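Local coordinates for protein beta-N-acetylhexosaminidase (Bacteroides fragilis, PDB 4PYS) that probably hydrolyses terminal, non-reducing N-acetylhexosamine residues from glycans, as a beta-N-acetylhexosaminidase of glycosyl hydrolase family 20, at residues Ser139-Gln144 with Ala434-Asp439. Sequence-based numbering, arbitrary orientation.
Sequences SGRQYQ and ALWTDD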
loop_
_atom_site.group_PDB
_atom_site.type_symbol
_atom_site.label_atom_id
_atom_site.label_comp_id
_atom_site.label_asym_id
_atom_site.label_seq_id
_atom_site.Cartn_x
_atom_site.Cartn_y
_atom_site.Cartn_z
ATOM N N SER A 139 7.667 -7.655 3.135
ATOM C CA SER A 139 8.317 -7.983 4.397
ATOM C C SER A 139 8.343 -9.494 4.589
ATOM O O SER A 139 8.548 -9.967 5.695
ATOM C CB SER A 139 7.566 -7.350 5.574
ATOM O OG SER A 139 7.558 -5.936 5.491
ATOM N N GLY A 140 8.112 -10.260 3.528
ATOM C CA GLY A 140 8.222 -11.708 3.642
ATOM C C GLY A 140 9.646 -12.161 3.341
ATOM O O GLY A 140 10.277 -12.870 4.135
ATOM N N ARG A 141 10.167 -11.740 2.192
ATOM C CA ARG A 141 11.516 -12.154 1.780
ATOM C C ARG A 141 12.609 -11.473 2.590
ATOM O O ARG A 141 13.719 -12.010 2.748
ATOM C CB ARG A 141 11.736 -11.817 0.307
ATOM C CG ARG A 141 10.824 -12.579 -0.627
ATOM C CD ARG A 141 11.208 -12.373 -2.081
ATOM N NE ARG A 141 10.485 -13.298 -2.948
ATOM C CZ ARG A 141 9.211 -13.149 -3.296
ATOM N NH1 ARG A 141 8.630 -14.042 -4.087
ATOM N NH2 ARG A 141 8.516 -12.109 -2.848
ATOM N N GLN A 142 12.299 -10.278 3.071
ATOM C CA GLN A 142 13.238 -9.479 3.845
ATOM C C GLN A 142 12.517 -8.952 5.075
ATOM O O GLN A 142 11.325 -8.673 5.025
ATOM C CB GLN A 142 13.738 -8.294 3.010
ATOM C CG GLN A 142 14.675 -8.682 1.860
ATOM C CD GLN A 142 15.989 -9.255 2.341
ATOM O OE1 GLN A 142 16.524 -8.828 3.369
ATOM N NE2 GLN A 142 16.523 -10.231 1.608
ATOM N N TYR A 143 13.234 -8.833 6.185
ATOM C CA TYR A 143 12.693 -8.178 7.372
ATOM C C TYR A 143 13.152 -6.725 7.396
ATOM O O TYR A 143 14.342 -6.453 7.231
ATOM C CB TYR A 143 13.172 -8.916 8.642
ATOM C CG TYR A 143 12.893 -8.160 9.925
ATOM C CD1 TYR A 143 11.631 -8.192 10.523
ATOM C CD2 TYR A 143 13.888 -7.402 10.530
ATOM C CE1 TYR A 143 11.376 -7.486 11.695
ATOM C CE2 TYR A 143 13.647 -6.697 11.690
ATOM C CZ TYR A 143 12.392 -6.740 12.269
ATOM O OH TYR A 143 12.165 -6.026 13.428
ATOM N N GLN A 144 12.210 -5.796 7.562
ATOM C CA GLN A 144 12.561 -4.400 7.799
ATOM C C GLN A 144 12.200 -4.037 9.227
ATOM O O GLN A 144 11.133 -4.436 9.722
ATOM C CB GLN A 144 11.815 -3.477 6.832
ATOM C CG GLN A 144 12.082 -3.778 5.361
ATOM C CD GLN A 144 11.120 -4.789 4.804
ATOM O OE1 GLN A 144 10.082 -5.064 5.407
ATOM N NE2 GLN A 144 11.442 -5.337 3.638
ATOM N N ALA A 434 4.200 -1.297 -5.847
ATOM C CA ALA A 434 4.791 -2.358 -5.041
ATOM C C ALA A 434 6.301 -2.326 -5.023
ATOM O O ALA A 434 6.954 -1.941 -6.002
ATOM C CB ALA A 434 4.320 -3.720 -5.521
ATOM N N LEU A 435 6.854 -2.773 -3.904
ATOM C CA LEU A 435 8.292 -2.956 -3.806
ATOM C C LEU A 435 8.549 -4.367 -3.296
ATOM O O LEU A 435 8.503 -4.614 -2.085
ATOM C CB LEU A 435 8.892 -1.911 -2.857
ATOM C CG LEU A 435 10.425 -1.749 -2.815
ATOM C CD1 LEU A 435 11.170 -2.916 -2.167
ATOM C CD2 LEU A 435 10.976 -1.507 -4.216
ATOM N N TRP A 436 8.804 -5.293 -4.218
ATOM C CA TRP A 436 9.132 -6.669 -3.865
ATOM C C TRP A 436 10.611 -6.737 -3.533
ATOM O O TRP A 436 11.424 -6.078 -4.172
ATOM C CB TRP A 436 8.834 -7.611 -5.037
ATOM C CG TRP A 436 7.381 -7.659 -5.367
ATOM C CD1 TRP A 436 6.721 -6.910 -6.301
ATOM C CD2 TRP A 436 6.393 -8.490 -4.744
ATOM N NE1 TRP A 436 5.378 -7.230 -6.298
ATOM C CE2 TRP A 436 5.153 -8.195 -5.351
ATOM C CE3 TRP A 436 6.437 -9.454 -3.733
ATOM C CZ2 TRP A 436 3.967 -8.831 -4.977
ATOM C CZ3 TRP A 436 5.257 -10.090 -3.366
ATOM C CH2 TRP A 436 4.038 -9.772 -3.987
ATOM N N THR A 437 10.968 -7.537 -2.539
ATOM C CA THR A 437 12.362 -7.574 -2.094
ATOM C C THR A 437 13.152 -8.801 -2.564
ATOM O O THR A 437 14.162 -9.176 -1.953
ATOM C CB THR A 437 12.477 -7.333 -0.558
ATOM O OG1 THR A 437 11.627 -8.251 0.153
ATOM C CG2 THR A 437 12.045 -5.908 -0.221
ATOM N N ASP A 438 12.711 -9.404 -3.672
ATOM C CA ASP A 438 13.459 -10.490 -4.324
ATOM C C ASP A 438 14.917 -10.093 -4.559
ATOM O O ASP A 438 15.211 -8.916 -4.828
ATOM C CB ASP A 438 12.875 -10.809 -5.711
ATOM C CG ASP A 438 11.397 -11.113 -5.683
ATOM O OD1 ASP A 438 10.658 -10.454 -4.916
ATOM O OD2 ASP A 438 10.970 -12.005 -6.454
ATOM N N ASP A 439 15.804 -11.077 -4.492
ATOM C CA ASP A 439 17.230 -10.900 -4.795
ATOM C C ASP A 439 17.992 -10.114 -3.727
ATOM O O ASP A 439 19.027 -9.517 -4.018
ATOM C CB ASP A 439 17.448 -10.268 -6.184
ATOM C CG ASP A 439 17.405 -11.284 -7.307
ATOM O OD1 ASP A 439 17.804 -12.442 -7.081
ATOM O OD2 ASP A 439 16.990 -10.911 -8.425
#
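T437 packs against three residues of the 139-144 loop, and this is the tight, buried part of the contact. Its OG1 lies 3.6 Å from R141 CB and 3.5 Å from Q142 CG; both neighbours are carbons, so the hydroxyl finds its polar partner elsewhere, in a hydrogen bond with the backbone O of D138. The first torsion sets OG1 between the backbone N and the carbonyl carbon of T437. CG2 meets Q144 NE2 tip to tip at 3.9 Å. The Q144 amide is held from both ends: NE2 bonds to the same D138 O, and OE1 accepts from S139 OG over 2.7 Å, in the carbonyl plane with a C=O...donor angle of 152°.

The partly exposed side is just as close but less specifically fixed, and rests on charge. R141, extended from CG to NE, passes beneath the D438 carboxylate, whose OD1 stands 3.1 Å above the guanidinium plane and 3.4 Å from NH2. With the two planes 27° apart and no N-H aimed at OD1, this salt bridge is electrostatic; the stronger partner of NH2 is D138 OD2. NH2 also comes within 3.5 Å of W436 CE3, but guanidinium and indole planes differ by 77°, which rules out a parallel stack. D438 OD2 is hydrogen-bonded to a glycerol, probably from the crystallisation liquor, which may mark a pocket at the mouth of the family's catalytic barrel.

Segment 139-144 follows strand 132-138, while 434-439 begins as the last two residues of the adjacent, parallel strand 428-435 and runs on into a loop; the contact lies at the C-terminal ends of both, where TIM barrels carry their active sites. Helix 146-158 packs against S139 and Q144, helix 447-450 against L435, and the H167 and Y390 rings meet W436.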